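Local atomic coordinates of GDSL-like Lipase/Acylhydrolase family protein (Neisseria meningitidis, PDB entry 4K7J), a protein that probably removes O-acetyl groups from peptidoglycan, acting as an esterase of the SGNH (GDSL-like) hydrolase family. Residues Q160-N165 against Q177-G182; Q147-F152 against L185-H190; Y90-K95 against G133-T138. All coordinates share one frame; numbering follows the deposited sequence.

Contact 1. Residues Q160-N165 against Q177-G182; sequences QTLTVN and QVLDTG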
loop_
_atom_site.group_PDB
_atom_site.type_symbol
_atom_site.label_atom_id
_atom_site.label_comp_id
_atom_site.label_asym_id
_atom_site.label_seq_id
_atom_site.Cartn_x
_atom_site.Cartn_y
_atom_site.Cartn_z
ATOM N N GLN A 160 -3.497 -15.409 24.963
ATOM C CA GLN A 160 -4.012 -16.341 23.965
ATOM C C GLN A 160 -2.935 -16.751 22.956
ATOM O O GLN A 160 -2.015 -15.985 22.673
ATOM C CB GLN A 160 -5.164 -15.663 23.219
ATOM C CG GLN A 160 -6.150 -16.574 22.524
ATOM C CD GLN A 160 -7.345 -15.801 21.977
ATOM O OE1 GLN A 160 -7.894 -14.937 22.647
ATOM N NE2 GLN A 160 -7.746 -16.112 20.754
ATOM N N THR A 161 -3.060 -17.954 22.407
ATOM C CA THR A 161 -2.090 -18.457 21.439
ATOM C C THR A 161 -2.737 -18.743 20.090
ATOM O O THR A 161 -3.958 -18.828 19.979
ATOM C CB THR A 161 -1.437 -19.775 21.919
ATOM O OG1 THR A 161 -2.455 -20.754 22.121
ATOM C CG2 THR A 161 -0.681 -19.563 23.221
ATOM N N LEU A 162 -1.899 -18.877 19.072
ATOM C CA LEU A 162 -2.292 -19.465 17.799
ATOM C C LEU A 162 -1.081 -20.242 17.327
ATOM O O LEU A 162 -0.027 -20.201 17.976
ATOM C CB LEU A 162 -2.735 -18.398 16.765
ATOM C CG LEU A 162 -1.915 -17.123 16.542
ATOM C CD1 LEU A 162 -0.614 -17.399 15.802
ATOM C CD2 LEU A 162 -2.762 -16.063 15.789
ATOM N N THR A 163 -1.210 -20.955 16.213
ATOM C CA THR A 163 -0.060 -21.666 15.689
ATOM C C THR A 163 0.224 -21.230 14.270
ATOM O O THR A 163 -0.691 -20.992 13.495
ATOM C CB THR A 163 -0.239 -23.200 15.713
ATOM O OG1 THR A 163 -1.252 -23.577 14.776
ATOM C CG2 THR A 163 -0.612 -23.704 17.120
ATOM N N VAL A 164 1.507 -21.144 13.942
ATOM C CA VAL A 164 1.959 -20.825 12.596
ATOM C C VAL A 164 2.835 -21.986 12.137
ATOM O O VAL A 164 3.885 -22.236 12.733
ATOM C CB VAL A 164 2.791 -19.539 12.608
ATOM C CG1 VAL A 164 3.311 -19.238 11.227
ATOM C CG2 VAL A 164 1.970 -18.366 13.144
ATOM N N ASN A 165 2.402 -22.694 11.089
ATOM C CA ASN A 165 2.998 -23.984 10.702
ATOM C C ASN A 165 3.285 -24.905 11.892
ATOM O O ASN A 165 4.356 -25.490 11.986
ATOM C CB ASN A 165 4.273 -23.794 9.871
ATOM C CG ASN A 165 3.983 -23.309 8.459
ATOM O OD1 ASN A 165 2.855 -22.960 8.136
ATOM N ND2 ASN A 165 5.012 -23.263 7.621
ATOM N N GLN A 177 -1.317 -5.857 18.396
ATOM C CA GLN A 177 0.112 -5.974 18.606
ATOM C C GLN A 177 0.663 -6.690 17.387
ATOM O O GLN A 177 -0.101 -7.177 16.557
ATOM C CB GLN A 177 0.400 -6.765 19.887
ATOM C CG GLN A 177 -0.167 -8.167 19.925
ATOM C CD GLN A 177 -0.085 -8.773 21.314
ATOM O OE1 GLN A 177 0.868 -9.486 21.631
ATOM N NE2 GLN A 177 -1.072 -8.472 22.161
ATOM N N VAL A 178 1.981 -6.740 17.251
ATOM C CA VAL A 178 2.571 -7.498 16.157
ATOM C C VAL A 178 3.241 -8.744 16.722
ATOM O O VAL A 178 4.044 -8.669 17.652
ATOM C CB VAL A 178 3.630 -6.679 15.373
ATOM C CG1 VAL A 178 4.216 -7.506 14.238
ATOM C CG2 VAL A 178 3.020 -5.403 14.843
ATOM N N LEU A 179 2.906 -9.888 16.150
ATOM C CA LEU A 179 3.494 -11.145 16.548
ATOM C C LEU A 179 4.633 -11.442 15.586
ATOM O O LEU A 179 4.452 -11.375 14.379
ATOM C CB LEU A 179 2.446 -12.258 16.457
ATOM C CG LEU A 179 1.109 -12.020 17.158
ATOM C CD1 LEU A 179 0.207 -13.259 16.979
ATOM C CD2 LEU A 179 1.330 -11.719 18.629
ATOM N N ASP A 180 5.799 -11.783 16.125
ATOM C CA ASP A 180 6.957 -12.134 15.305
ATOM C C ASP A 180 7.277 -13.626 15.407
ATOM O O ASP A 180 7.398 -14.172 16.505
ATOM C CB ASP A 180 8.188 -11.330 15.752
ATOM C CG ASP A 180 7.972 -9.831 15.684
ATOM O OD1 ASP A 180 7.227 -9.358 14.796
ATOM O OD2 ASP A 180 8.571 -9.117 16.511
ATOM N N THR A 181 7.423 -14.288 14.268
ATOM C CA THR A 181 7.820 -15.686 14.269
ATOM C C THR A 181 8.495 -16.009 12.948
ATOM O O THR A 181 8.787 -15.106 12.162
ATOM C CB THR A 181 6.617 -16.643 14.544
ATOM O OG1 THR A 181 7.097 -17.974 14.779
ATOM C CG2 THR A 181 5.627 -16.645 13.382
ATOM N N GLY A 182 8.771 -17.285 12.717
ATOM C CA GLY A 182 9.378 -17.717 11.473
ATOM C C GLY A 182 8.714 -18.966 10.937
ATOM O O GLY A 182 8.355 -19.866 11.701
#
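In Thr181 the hydroxyl OG1 stands opposite the backbone N (chi1 -169°), and this turns the methyl CG2 to the side where Val164 lies. Val164 meets it with CG1 trans to its own backbone N (chi1 178°). The two side chains come tip to tip in an apolar meeting, and the threonine methyl settles against the whole isopropyl group: Thr181 CG2 is 4.0 Å from Val164 CG2 and 4.1 Å from Val164 CG1. One pair further along, Leu179 leads with CD1. It aims between the two methyls of Leu162, with Leu179 CD1 4.3 Å from Leu162 CD2, a looser touch than that of Val164 and Thr181. The two strands belong to different antiparallel sheets laid face to face, a beta-sandwich consistent with the galactose-binding-like clan to which this N-terminal region is assigned. The gap between them narrows along the pair, from 10.2 Å between the CA atoms of Leu162 and Leu179 to 8.0 Å between those of Val164 and Thr181. Trp195, on strand 195-203, touches both leucines at the wider end, while Val169 and Leu187 flank Val164 within its own sheet. Just past Val164, Asn165 is held by its side-chain amide, OD1 accepting from Thr188 N and ND2 donating to Ala184 O.

Contact 2. Residues Q147-F152 against L185-H190; sequences QRVSLF and LPLTIH
Residues 147-152 and 185-190 run in nearly the same direction, 29° apart, on the facing sheets of the beta-sandwich, and they diverge as they go: the CA atoms of Gln147 and Leu185 are 7.4 Å apart, those of Leu151 and Ile189 10.6 Å. No hydrogen bond spans the gap, which is closed by three buried side-chain pairs. At the narrow end the aliphatic part of Gln147 serves as an apolar surface, its CG 4.2 Å from Leu185 CD1. Val149 and Leu187 then reach tip to tip. In Leu187, chi1 (-176°) sends CG toward the facing strand, and CD2 comes within 4.0 Å of Val149 CG1. Where the backbones stand widest apart, the side chains still meet, Leu151 CD2 end on to Ile189 CD1 at 4.0 Å. Ile202 packs on Gln147, Leu185 and Leu187, and Ile200 on Ile189. In one sheet strand 147-155 lies between strands 195-203 and 177-183; in the other, strand 187-191 lies between strands 133-139 and 161-164.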
loop_
_atom_site.group_PDB
_atom_site.type_symbol
_atom_site.label_atom_id
_atom_site.label_comp_id
_atom_site.label_asym_id
_atom_site.label_seq_id
_atom_site.Cartn_x
_atom_site.Cartn_y
_atom_site.Cartn_z
ATOM N N GLN A 147 10.595 -18.141 5.865
ATOM C CA GLN A 147 10.494 -16.689 5.823
ATOM C C GLN A 147 10.394 -16.111 7.233
ATOM O O GLN A 147 10.053 -16.808 8.191
ATOM C CB GLN A 147 9.254 -16.263 5.032
ATOM C CG GLN A 147 9.015 -17.011 3.729
ATOM C CD GLN A 147 9.669 -16.354 2.524
ATOM O OE1 GLN A 147 9.769 -15.127 2.432
ATOM N NE2 GLN A 147 10.115 -17.179 1.587
ATOM N N ARG A 148 10.703 -14.829 7.347
ATOM C CA ARG A 148 10.380 -14.073 8.537
ATOM C C ARG A 148 8.902 -13.757 8.417
ATOM O O ARG A 148 8.431 -13.356 7.352
ATOM C CB ARG A 148 11.186 -12.782 8.588
ATOM C CG ARG A 148 12.687 -13.006 8.578
ATOM C CD ARG A 148 13.445 -11.712 8.354
ATOM N NE ARG A 148 14.884 -11.928 8.444
ATOM C CZ ARG A 148 15.793 -11.105 7.938
ATOM N NH1 ARG A 148 15.405 -10.008 7.296
ATOM N NH2 ARG A 148 17.088 -11.385 8.067
ATOM N N VAL A 149 8.166 -13.980 9.496
ATOM C CA VAL A 149 6.731 -13.748 9.493
ATOM C C VAL A 149 6.352 -12.881 10.676
ATOM O O VAL A 149 6.730 -13.162 11.816
ATOM C CB VAL A 149 5.941 -15.070 9.541
ATOM C CG1 VAL A 149 4.429 -14.800 9.585
ATOM C CG2 VAL A 149 6.296 -15.920 8.344
ATOM N N SER A 150 5.615 -11.813 10.390
ATOM C CA SER A 150 5.035 -10.974 11.419
ATOM C C SER A 150 3.536 -10.837 11.124
ATOM O O SER A 150 3.127 -10.863 9.956
ATOM C CB SER A 150 5.711 -9.601 11.423
ATOM O OG SER A 150 7.044 -9.676 11.899
ATOM N N LEU A 151 2.711 -10.710 12.162
ATOM C CA LEU A 151 1.276 -10.536 11.942
ATOM C C LEU A 151 0.718 -9.469 12.852
ATOM O O LEU A 151 0.941 -9.516 14.065
ATOM C CB LEU A 151 0.491 -11.816 12.256
ATOM C CG LEU A 151 0.917 -13.239 11.921
ATOM C CD1 LEU A 151 2.091 -13.694 12.782
ATOM C CD2 LEU A 151 -0.285 -14.131 12.150
ATOM N N PHE A 152 -0.058 -8.539 12.307
ATOM C CA PHE A 152 -0.889 -7.729 13.192
ATOM C C PHE A 152 -1.981 -8.637 13.737
ATOM O O PHE A 152 -2.614 -9.368 12.980
ATOM C CB PHE A 152 -1.505 -6.532 12.464
ATOM C CG PHE A 152 -0.530 -5.418 12.184
ATOM C CD1 PHE A 152 -0.320 -4.413 13.117
ATOM C CD2 PHE A 152 0.178 -5.379 10.991
ATOM C CE1 PHE A 152 0.576 -3.382 12.862
ATOM C CE2 PHE A 152 1.075 -4.341 10.725
ATOM C CZ PHE A 152 1.268 -3.343 11.670
ATOM N N LEU A 185 6.643 -20.941 3.351
ATOM C CA LEU A 185 5.406 -20.984 2.585
ATOM C C LEU A 185 5.300 -22.364 1.931
ATOM O O LEU A 185 6.310 -22.914 1.506
ATOM C CB LEU A 185 5.387 -19.863 1.541
ATOM C CG LEU A 185 5.134 -18.457 2.112
ATOM C CD1 LEU A 185 5.653 -17.376 1.194
ATOM C CD2 LEU A 185 3.649 -18.251 2.343
ATOM N N PRO A 186 4.085 -22.942 1.860
ATOM C CA PRO A 186 2.788 -22.431 2.323
ATOM C C PRO A 186 2.723 -22.246 3.831
ATOM O O PRO A 186 3.339 -22.995 4.583
ATOM C CB PRO A 186 1.799 -23.525 1.896
ATOM C CG PRO A 186 2.491 -24.262 0.803
ATOM C CD PRO A 186 3.942 -24.240 1.176
ATOM N N LEU A 187 1.976 -21.236 4.253
ATOM C CA LEU A 187 1.925 -20.826 5.637
ATOM C C LEU A 187 0.534 -21.135 6.153
ATOM O O LEU A 187 -0.438 -20.630 5.609
ATOM C CB LEU A 187 2.156 -19.315 5.718
ATOM C CG LEU A 187 2.240 -18.647 7.080
ATOM C CD1 LEU A 187 3.388 -19.268 7.803
ATOM C CD2 LEU A 187 2.482 -17.151 6.924
ATOM N N THR A 188 0.438 -21.949 7.197
ATOM C CA THR A 188 -0.862 -22.316 7.758
ATOM C C THR A 188 -0.986 -21.823 9.190
ATOM O O THR A 188 -0.149 -22.121 10.029
ATOM C CB THR A 188 -1.096 -23.832 7.687
ATOM O OG1 THR A 188 -1.142 -24.227 6.314
ATOM C CG2 THR A 188 -2.417 -24.212 8.352
ATOM N N ILE A 189 -2.037 -21.051 9.447
ATOM C CA ILE A 189 -2.256 -20.443 10.743
ATOM C C ILE A 189 -3.566 -20.956 11.325
ATOM O O ILE A 189 -4.621 -20.870 10.681
ATOM C CB ILE A 189 -2.314 -18.904 10.624
ATOM C CG1 ILE A 189 -1.031 -18.388 9.964
ATOM C CG2 ILE A 189 -2.516 -18.265 11.991
ATOM C CD1 ILE A 189 -1.126 -16.951 9.499
ATOM N N HIS A 190 -3.480 -21.492 12.540
ATOM C CA HIS A 190 -4.616 -22.131 13.206
ATOM C C HIS A 190 -4.959 -21.357 14.467
ATOM O O HIS A 190 -4.070 -21.015 15.247
ATOM C CB HIS A 190 -4.252 -23.581 13.596
ATOM C CG HIS A 190 -4.250 -24.541 12.445
ATOM N ND1 HIS A 190 -3.598 -25.758 12.487
ATOM C CD2 HIS A 190 -4.832 -24.470 11.222
ATOM C CE1 HIS A 190 -3.780 -26.393 11.343
ATOM N NE2 HIS A 190 -4.521 -25.630 10.557
#

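Contact 3. Residues Y90-K95 against G133-T138; sequences YPANVK and GSMTLT
The loop between helix 68-81 and strand 102-106 packs against the inner face of strand 133-139 in the N-terminal beta-sandwich. Residues 90-95 have no regular secondary structure and meet the strand largely through backbone carbonyls, so the contact joins oxygen atoms to apolar side chains without a hydrogen bond across it. Met135 carries most of it. With CG trans to the backbone N (chi1 179°) the side chain leaves the strand toward the loop, then bends at both chi2 (61°) and chi3 (64°), so that the thioether hooks round the carbonyl oxygen of Pro91. Met135 CG lies 3.5 Å from Pro91 O, and the other arm of the hook, Met135 CE, approaches the same Pro91 O to 3.6 Å. This oxygen is buried and has no hydrogen-bonding partner in the model; the slightly positive carbons beside the sulfur may give it weak electrostatic compensation. The same methyl also reaches past the oxygen to the next residue, with Met135 CE 3.7 Å from Ala92 CB. Pro91 and Ala92 also touch Ala127 of strand 125-128, which belongs to the other sheet. The Tyr90 side chain leads away from strand 133-139: its ring meets that of Phe199, and its OH is hydrogen-bonded to Gln97 NE2. Its carbonyl, by contrast, faces the strand and differs from that of Pro91 in being satisfied, since it accepts a hydrogen bond from NE2 of His104, a residue that the side chains of Met135 and Leu137 also touch. The carbonyl points at the branch methyl Leu137 CD2, which lies 3.9 Å from Tyr90 O.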
loop_
_atom_site.group_PDB
_atom_site.type_symbol
_atom_site.label_atom_id
_atom_site.label_comp_id
_atom_site.label_asym_id
_atom_site.label_seq_id
_atom_site.Cartn_x
_atom_site.Cartn_y
_atom_site.Cartn_z
ATOM N N TYR A 90 -2.912 -9.379 2.793
ATOM C CA TYR A 90 -4.191 -9.556 3.479
ATOM C C TYR A 90 -4.157 -10.821 4.318
ATOM O O TYR A 90 -3.502 -11.786 3.952
ATOM C CB TYR A 90 -5.340 -9.705 2.482
ATOM C CG TYR A 90 -5.610 -8.520 1.574
ATOM C CD1 TYR A 90 -5.107 -7.256 1.859
ATOM C CD2 TYR A 90 -6.394 -8.670 0.431
ATOM C CE1 TYR A 90 -5.366 -6.175 1.025
ATOM C CE2 TYR A 90 -6.663 -7.593 -0.413
ATOM C CZ TYR A 90 -6.146 -6.354 -0.111
ATOM O OH TYR A 90 -6.398 -5.294 -0.944
ATOM N N PRO A 91 -4.888 -10.831 5.435
ATOM C CA PRO A 91 -4.997 -12.075 6.203
ATOM C C PRO A 91 -6.033 -13.039 5.607
ATOM O O PRO A 91 -6.112 -14.177 6.059
ATOM C CB PRO A 91 -5.453 -11.582 7.575
ATOM C CG PRO A 91 -6.257 -10.362 7.276
ATOM C CD PRO A 91 -5.583 -9.711 6.088
ATOM N N ALA A 92 -6.797 -12.594 4.608
ATOM C CA ALA A 92 -7.865 -13.398 4.005
ATOM C C ALA A 92 -8.315 -12.739 2.712
ATOM O O ALA A 92 -7.968 -11.588 2.470
ATOM C CB ALA A 92 -9.055 -13.521 4.966
ATOM N N ASN A 93 -9.078 -13.455 1.884
ATOM C CA ASN A 93 -9.704 -12.836 0.718
ATOM C C ASN A 93 -10.505 -11.629 1.170
ATOM O O ASN A 93 -11.186 -11.684 2.188
ATOM C CB ASN A 93 -10.628 -13.808 -0.033
ATOM C CG ASN A 93 -9.871 -14.953 -0.670
ATOM O OD1 ASN A 93 -8.786 -14.756 -1.235
ATOM N ND2 ASN A 93 -10.426 -16.168 -0.567
ATOM N N VAL A 94 -10.393 -10.547 0.413
ATOM C CA VAL A 94 -11.167 -9.338 0.638
ATOM C C VAL A 94 -11.985 -9.072 -0.615
ATOM O O VAL A 94 -11.427 -8.888 -1.703
ATOM C CB VAL A 94 -10.256 -8.119 0.886
ATOM C CG1 VAL A 94 -11.090 -6.819 0.945
ATOM C CG2 VAL A 94 -9.420 -8.306 2.137
ATOM N N LYS A 95 -13.304 -9.045 -0.451
ATOM C CA LYS A 95 -14.232 -8.870 -1.566
ATOM C C LYS A 95 -13.926 -7.615 -2.368
ATOM O O LYS A 95 -13.823 -6.528 -1.809
ATOM C CB LYS A 95 -15.672 -8.806 -1.054
ATOM C CG LYS A 95 -16.680 -8.449 -2.126
ATOM C CD LYS A 95 -18.080 -8.855 -1.713
ATOM C CE LYS A 95 -19.078 -8.559 -2.814
ATOM N NZ LYS A 95 -19.140 -7.092 -3.059
ATOM N N GLY A 133 -10.435 -21.808 13.836
ATOM C CA GLY A 133 -10.095 -21.059 12.633
ATOM C C GLY A 133 -8.870 -21.552 11.894
ATOM O O GLY A 133 -7.921 -22.057 12.501
ATOM N N SER A 134 -8.874 -21.402 10.574
ATOM C CA SER A 134 -7.769 -21.888 9.761
ATOM C C SER A 134 -7.544 -21.017 8.517
ATOM O O SER A 134 -8.496 -20.606 7.861
ATOM C CB SER A 134 -8.034 -23.336 9.338
ATOM O OG SER A 134 -6.962 -23.835 8.555
ATOM N N MET A 135 -6.284 -20.733 8.206
ATOM C CA MET A 135 -5.940 -19.982 6.999
ATOM C C MET A 135 -4.609 -20.466 6.456
ATOM O O MET A 135 -3.627 -20.565 7.191
ATOM C CB MET A 135 -5.873 -18.472 7.269
ATOM C CG MET A 135 -5.484 -17.639 6.039
ATOM S SD MET A 135 -6.658 -17.819 4.666
ATOM C CE MET A 135 -8.147 -17.130 5.399
ATOM N N THR A 136 -4.580 -20.778 5.168
ATOM C CA THR A 136 -3.335 -21.146 4.516
ATOM C C THR A 136 -3.000 -20.122 3.426
ATOM O O THR A 136 -3.831 -19.810 2.569
ATOM C CB THR A 136 -3.413 -22.572 3.914
ATOM O OG1 THR A 136 -3.767 -23.503 4.945
ATOM C CG2 THR A 136 -2.075 -22.980 3.322
ATOM N N LEU A 137 -1.786 -19.592 3.466
ATOM C CA LEU A 137 -1.350 -18.663 2.437
ATOM C C LEU A 137 -0.313 -19.341 1.569
ATOM O O LEU A 137 0.697 -19.865 2.068
ATOM C CB LEU A 137 -0.773 -17.384 3.044
ATOM C CG LEU A 137 -1.716 -16.540 3.903
ATOM C CD1 LEU A 137 -1.589 -16.931 5.357
ATOM C CD2 LEU A 137 -1.370 -15.074 3.725
ATOM N N THR A 138 -0.582 -19.341 0.270
ATOM C CA THR A 138 0.288 -19.981 -0.706
ATOM C C THR A 138 0.801 -18.928 -1.673
ATOM O O THR A 138 0.020 -18.174 -2.256
ATOM C CB THR A 138 -0.465 -21.075 -1.482
ATOM O OG1 THR A 138 -1.006 -22.027 -0.556
ATOM C CG2 THR A 138 0.463 -21.787 -2.465
#

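All three contacts are buried, but they lie at different places in one sandwich. Contacts 1 and 2 both span the two sheets through apolar side chains and use neighbouring strands on each side; Thr181 N to Val149 O, at 2.8 Å, ties them in one sheet, and strands 161-164 and 187-191 are neighbours in the other. Contact 3 shares strand pairing with contact 2, through Leu187 O and Leu137 N at 2.7 Å, but sets a loop rather than a strand against the sheet and brings carbonyl oxygens to its side chains. Contacts 1 and 3 do not touch, their nearest atoms being about 7 Å apart.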